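Local coordinates for protein ulvan Lyase-PL25 (Pseudoalteromonas sp. PLSV, PDB 5UAM) that cleaves ulvan, the sulfated cell-wall polysaccharide of green seaweeds, as a lyase of polysaccharide lyase family 25, at residues Trp152-Pro160 with Gln191-Phe200. Residues are numbered along the deposited sequence; the frame is centred on the assembly and turned at random.
Sequences WEDLNNITP and QKSVDNGRTF
Asn157 reaches across with its side-chain amide to the carbonyls of Gly197 and Arg198, at the end of a type I' turn. From CB, which points toward 191-200, chi1 of 60° sets CG between the backbone N and the carbonyl carbon. CG lies 4.0 Å from Phe200 CD1, and the amide stands nearly upright to that ring. OD1 lies 3.8 Å from Phe200 CD1 and is hydrogen-bonded to His140 ND1. ND2 donates to Gly197 O at 3.0 Å, with the acceptor in the amide plane, and more weakly to Arg198 O at 2.9 Å. With an alanine here, both carbonyls and His140 would probably lose these partners. The enzyme is a beta-propeller, and this contact joins two of its sheets: 152-154 is an outermost strand of one, while 188-193 belongs to the next. The turn Asp195-Arg198 follows that second strand. Ile158 CG2 lies over one face of the Phe200 ring, 4.0 Å from its centroid, in a CH-pi contact; Ser193 CB covers the opposite face. Further along, Thr159 N donates an almost straight bond (172°) to an in-plane lone pair of Gln191 OE1, while Gln191 NE2 bonds Ala201 O. At the other end, Glu153 OE2 and Arg198 NH1 form a long salt bridge of 3.5 Å whose hydrogen bond is weak; a water accepts from Arg198 NH2 and donates to Glu153 OE2.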
ATOM      1  N   TRP A 152     -11.748  13.780  15.950  1.00 15.84           N
ATOM      2  CA  TRP A 152     -11.652  12.334  15.797  1.00 16.09           C
ATOM      3  C   TRP A 152     -12.028  11.617  17.085  1.00 16.80           C
ATOM      4  O   TRP A 152     -11.869  12.147  18.190  1.00 19.30           O
ATOM      5  CB  TRP A 152     -10.200  11.962  15.401  1.00 17.08           C
ATOM      6  CG  TRP A 152      -9.917  12.558  14.072  1.00 15.24           C
ATOM      7  CD1 TRP A 152      -9.494  13.835  13.812  1.00 16.42           C
ATOM      8  CD2 TRP A 152     -10.143  11.942  12.822  1.00 14.35           C
ATOM      9  NE1 TRP A 152      -9.429  14.030  12.450  1.00 15.40           N
ATOM     10  CE2 TRP A 152      -9.831  12.881  11.823  1.00 15.09           C
ATOM     11  CE3 TRP A 152     -10.558  10.666  12.434  1.00 15.28           C
ATOM     12  CZ2 TRP A 152      -9.964  12.590  10.470  1.00 16.00           C
ATOM     13  CZ3 TRP A 152     -10.670  10.378  11.088  1.00 15.50           C
ATOM     14  CH2 TRP A 152     -10.373  11.347  10.122  1.00 16.24           C
ATOM     15  N   GLU A 153     -12.515  10.394  16.934  1.00 17.04           N
ATOM     16  CA  GLU A 153     -12.725   9.516  18.067  1.00 19.02           C
ATOM     17  C   GLU A 153     -12.194   8.131  17.735  1.00 15.98           C
ATOM     18  O   GLU A 153     -12.168   7.698  16.577  1.00 16.56           O
ATOM     19  CB  GLU A 153     -14.194   9.451  18.493  1.00 24.10           C
ATOM     20  CG  GLU A 153     -15.110   8.866  17.450  1.00 23.14           C
ATOM     21  CD  GLU A 153     -16.587   8.948  17.843  1.00 43.30           C
ATOM     22  OE1 GLU A 153     -16.896   9.610  18.860  1.00 50.77           O
ATOM     23  OE2 GLU A 153     -17.430   8.348  17.134  1.00 36.25           O
ATOM     24  N   ASP A 154     -11.764   7.447  18.782  1.00 18.53           N
ATOM     25  CA  ASP A 154     -11.252   6.102  18.657  1.00 16.03           C
ATOM     26  C   ASP A 154     -12.397   5.099  18.571  1.00 16.46           C
ATOM     27  O   ASP A 154     -13.361   5.160  19.349  1.00 20.46           O
ATOM     28  CB  ASP A 154     -10.390   5.784  19.880  1.00 18.25           C
ATOM     29  CG  ASP A 154      -9.253   6.765  20.057  1.00 25.51           C
ATOM     30  OD1 ASP A 154      -8.613   7.109  19.043  1.00 21.92           O
ATOM     31  OD2 ASP A 154      -9.005   7.224  21.201  1.00 33.81           O
ATOM     32  N   LEU A 155     -12.294   4.130  17.674  0.68 15.98           N
ATOM     33  CA  LEU A 155     -13.186   2.973  17.744  0.68 16.85           C
ATOM     34  C   LEU A 155     -12.465   1.711  18.171  0.68 19.13           C
ATOM     35  O   LEU A 155     -12.998   0.921  18.944  0.68 21.69           O
ATOM     36  CB  LEU A 155     -13.856   2.711  16.389  0.68 20.82           C
ATOM     37  CG  LEU A 155     -14.681   3.859  15.815  0.68 17.54           C
ATOM     38  CD1 LEU A 155     -15.400   3.407  14.553  0.68 17.94           C
ATOM     39  CD2 LEU A 155     -15.688   4.372  16.846  0.68 23.29           C
ATOM     40  N   ASN A 156     -11.223   1.602  17.773  1.00 23.10           N
ATOM     41  CA  ASN A 156     -10.411   0.406  17.825  1.00 20.86           C
ATOM     42  C   ASN A 156     -11.243  -0.858  17.963  1.00 21.84           C
ATOM     43  O   ASN A 156     -11.197  -1.534  18.995  1.00 22.86           O
ATOM     44  CB  ASN A 156      -9.447   0.600  18.985  1.00 21.02           C
ATOM     45  CG  ASN A 156      -8.673   1.897  18.848  1.00 22.79           C
ATOM     46  OD1 ASN A 156      -8.445   2.361  17.724  1.00 18.75           O
ATOM     47  ND2 ASN A 156      -8.279   2.501  19.975  1.00 24.28           N
ATOM     48  N   ASN A 157     -12.016  -1.159  16.915  1.00 19.80           N
ATOM     49  CA  ASN A 157     -12.983  -2.253  16.885  1.00 15.36           C
ATOM     50  C   ASN A 157     -12.586  -3.330  15.867  1.00 15.35           C
ATOM     51  O   ASN A 157     -13.431  -4.119  15.411  1.00 16.90           O
ATOM     52  CB  ASN A 157     -14.376  -1.717  16.543  1.00 17.81           C
ATOM     53  CG  ASN A 157     -14.416  -1.037  15.189  1.00 15.97           C
ATOM     54  OD1 ASN A 157     -13.386  -0.839  14.571  1.00 15.47           O
ATOM     55  ND2 ASN A 157     -15.595  -0.660  14.735  1.00 16.71           N
ATOM     56  N   ILE A 158     -11.316  -3.348  15.506  1.00 15.82           N
ATOM     57  CA  ILE A 158     -10.696  -4.359  14.660  1.00 14.49           C
ATOM     58  C   ILE A 158      -9.669  -5.075  15.521  1.00 15.39           C
ATOM     59  O   ILE A 158      -9.303  -4.604  16.599  1.00 16.13           O
ATOM     60  CB  ILE A 158     -10.030  -3.736  13.425  1.00 15.56           C
ATOM     61  CG1 ILE A 158      -8.991  -2.669  13.820  1.00 16.05           C
ATOM     62  CG2 ILE A 158     -11.115  -3.100  12.537  1.00 17.25           C
ATOM     63  CD1 ILE A 158      -8.248  -2.063  12.672  1.00 16.27           C
ATOM     64  N   THR A 159      -9.211  -6.238  15.065  1.00 14.02           N
ATOM     65  CA  THR A 159      -8.237  -6.941  15.887  1.00 13.00           C
ATOM     66  C   THR A 159      -6.977  -6.085  16.048  1.00 13.51           C
ATOM     67  O   THR A 159      -6.538  -5.426  15.096  1.00 14.48           O
ATOM     68  CB  THR A 159      -7.870  -8.319  15.335  1.00 13.92           C
ATOM     69  OG1 THR A 159      -6.878  -8.886  16.203  1.00 16.45           O
ATOM     70  CG2 THR A 159      -7.321  -8.263  13.894  1.00 16.04           C
ATOM     71  N   PRO A 160      -6.359  -6.073  17.232  1.00 13.34           N
ATOM     72  CA  PRO A 160      -5.092  -5.342  17.366  1.00 12.69           C
ATOM     73  C   PRO A 160      -3.950  -5.988  16.614  1.00 12.22           C
ATOM     74  O   PRO A 160      -2.929  -5.326  16.370  1.00 13.28           O
ATOM     75  CB  PRO A 160      -4.827  -5.368  18.871  1.00 14.10           C
ATOM     76  CG  PRO A 160      -5.576  -6.583  19.358  1.00 17.44           C
ATOM     77  CD  PRO A 160      -6.812  -6.630  18.513  1.00 15.21           C
ATOM     78  N   GLN A 191     -11.518  -8.237   7.517  1.00 12.30           N
ATOM     79  CA  GLN A 191     -12.682  -8.055   8.364  1.00 12.99           C
ATOM     80  C   GLN A 191     -13.698  -7.207   7.624  1.00 13.87           C
ATOM     81  O   GLN A 191     -13.349  -6.194   7.007  1.00 13.80           O
ATOM     82  CB  GLN A 191     -12.329  -7.407   9.706  1.00 13.47           C
ATOM     83  CG  GLN A 191     -11.526  -8.300  10.628  1.00 13.40           C
ATOM     84  CD  GLN A 191     -11.385  -7.754  12.016  1.00 14.22           C
ATOM     85  OE1 GLN A 191     -10.355  -7.160  12.385  1.00 14.91           O
ATOM     86  NE2 GLN A 191     -12.422  -7.947  12.810  1.00 14.49           N
ATOM     87  N   LYS A 192     -14.952  -7.642   7.701  1.00 13.08           N
ATOM     88  CA  LYS A 192     -16.061  -7.057   6.959  1.00 13.62           C
ATOM     89  C   LYS A 192     -17.002  -6.319   7.904  1.00 14.42           C
ATOM     90  O   LYS A 192     -17.369  -6.836   8.963  1.00 15.02           O
ATOM     91  CB  LYS A 192     -16.841  -8.162   6.228  1.00 14.48           C
ATOM     92  CG  LYS A 192     -18.066  -7.686   5.440  1.00 17.44           C
ATOM     93  CD  LYS A 192     -18.815  -8.860   4.825  1.00 17.37           C
ATOM     94  CE  LYS A 192     -20.037  -8.383   4.109  1.00 19.86           C
ATOM     95  NZ  LYS A 192     -20.788  -9.516   3.511  1.00 22.44           N
ATOM     96  N   SER A 193     -17.425  -5.120   7.499  1.00 14.35           N
ATOM     97  CA  SER A 193     -18.427  -4.356   8.237  1.00 15.54           C
ATOM     98  C   SER A 193     -19.557  -3.980   7.296  1.00 15.50           C
ATOM     99  O   SER A 193     -19.311  -3.477   6.199  1.00 16.26           O
ATOM    100  CB  SER A 193     -17.837  -3.069   8.837  1.00 14.28           C
ATOM    101  OG  SER A 193     -18.878  -2.239   9.333  1.00 15.65           O
ATOM    102  N   VAL A 194     -20.791  -4.184   7.754  1.00 15.84           N
ATOM    103  CA  VAL A 194     -21.995  -3.786   7.025  1.00 17.52           C
ATOM    104  C   VAL A 194     -22.693  -2.580   7.648  1.00 18.42           C
ATOM    105  O   VAL A 194     -23.780  -2.192   7.175  1.00 20.76           O
ATOM    106  CB  VAL A 194     -22.970  -4.963   6.822  1.00 17.38           C
ATOM    107  CG1 VAL A 194     -22.261  -6.112   6.085  1.00 18.76           C
ATOM    108  CG2 VAL A 194     -23.545  -5.455   8.139  1.00 20.23           C
ATOM    109  N   ASP A 195     -22.116  -1.973   8.690  1.00 15.85           N
ATOM    110  CA  ASP A 195     -22.740  -0.854   9.389  1.00 18.41           C
ATOM    111  C   ASP A 195     -21.824   0.365   9.401  1.00 16.54           C
ATOM    112  O   ASP A 195     -21.727   1.094  10.395  1.00 17.56           O
ATOM    113  CB  ASP A 195     -23.190  -1.242  10.798  1.00 17.83           C
ATOM    114  CG  ASP A 195     -22.037  -1.640  11.698  1.00 17.30           C
ATOM    115  OD1 ASP A 195     -20.867  -1.610  11.242  1.00 17.22           O
ATOM    116  OD2 ASP A 195     -22.304  -1.973  12.885  1.00 23.26           O
ATOM    117  N   ASN A 196     -21.168   0.616   8.268  1.00 15.02           N
ATOM    118  CA  ASN A 196     -20.330   1.802   8.090  1.00 14.26           C
ATOM    119  C   ASN A 196     -19.129   1.797   9.025  1.00 14.79           C
ATOM    120  O   ASN A 196     -18.654   2.846   9.455  1.00 16.21           O
ATOM    121  CB  ASN A 196     -21.153   3.088   8.228  1.00 15.86           C
ATOM    122  CG  ASN A 196     -22.244   3.184   7.183  1.00 18.73           C
ATOM    123  OD1 ASN A 196     -22.105   2.651   6.089  1.00 20.97           O
ATOM    124  ND2 ASN A 196     -23.357   3.810   7.530  1.00 23.68           N
ATOM    125  N   GLY A 197     -18.604   0.615   9.322  1.00 14.76           N
ATOM    126  CA  GLY A 197     -17.370   0.518  10.073  1.00 15.68           C
ATOM    127  C   GLY A 197     -17.527   0.612  11.569  1.00 15.53           C
ATOM    128  O   GLY A 197     -16.517   0.714  12.280  1.00 15.25           O
ATOM    129  N   ARG A 198     -18.757   0.565  12.069  1.00 14.84           N
ATOM    130  CA  ARG A 198     -19.004   0.656  13.506  1.00 15.05           C
ATOM    131  C   ARG A 198     -18.820  -0.691  14.188  1.00 15.50           C
ATOM    132  O   ARG A 198     -18.446  -0.736  15.365  1.00 17.39           O
ATOM    133  CB  ARG A 198     -20.393   1.239  13.758  1.00 17.09           C
ATOM    134  CG  ARG A 198     -20.590   2.613  13.147  1.00 19.21           C
ATOM    135  CD  ARG A 198     -19.707   3.646  13.809  1.00 22.58           C
ATOM    136  NE  ARG A 198     -19.725   4.928  13.099  1.00 20.40           N
ATOM    137  CZ  ARG A 198     -19.285   6.069  13.618  1.00 22.63           C
ATOM    138  NH1 ARG A 198     -18.811   6.111  14.864  1.00 21.79           N
ATOM    139  NH2 ARG A 198     -19.333   7.170  12.892  1.00 20.31           N
ATOM    140  N   THR A 199     -19.077  -1.795  13.480  1.00 15.77           N
ATOM    141  CA  THR A 199     -18.732  -3.123  13.970  1.00 16.44           C
ATOM    142  C   THR A 199     -18.216  -3.960  12.809  1.00 18.20           C
ATOM    143  O   THR A 199     -18.640  -3.804  11.661  1.00 17.86           O
ATOM    144  CB  THR A 199     -19.904  -3.842  14.638  1.00 22.38           C
ATOM    145  OG1 THR A 199     -20.862  -4.193  13.659  1.00 23.94           O
ATOM    146  CG2 THR A 199     -20.586  -2.953  15.636  1.00 21.72           C
ATOM    147  N   PHE A 200     -17.279  -4.844  13.126  1.00 16.66           N
ATOM    148  CA  PHE A 200     -16.654  -5.722  12.148  1.00 14.70           C
ATOM    149  C   PHE A 200     -16.856  -7.161  12.570  1.00 16.67           C
ATOM    150  O   PHE A 200     -16.809  -7.482  13.759  1.00 18.89           O
ATOM    151  CB  PHE A 200     -15.153  -5.464  12.038  1.00 14.83           C
ATOM    152  CG  PHE A 200     -14.801  -4.269  11.206  1.00 12.77           C
ATOM    153  CD1 PHE A 200     -14.758  -3.000  11.768  1.00 15.85           C
ATOM    154  CD2 PHE A 200     -14.526  -4.404   9.869  1.00 13.29           C
ATOM    155  CE1 PHE A 200     -14.423  -1.895  10.994  1.00 15.56           C
ATOM    156  CE2 PHE A 200     -14.201  -3.318   9.086  1.00 14.14           C
ATOM    157  CZ  PHE A 200     -14.155  -2.054   9.652  1.00 15.52           C
TER
HETATM  158  O   HOH W   1     -18.275   9.369  14.580  1.00 18.68           O
HETATM  159  O   HOH W   2     -16.211  -4.658  15.716  1.00 19.43           O
HETATM  160  O   HOH W   3     -12.803  -6.999  15.609  1.00 22.81           O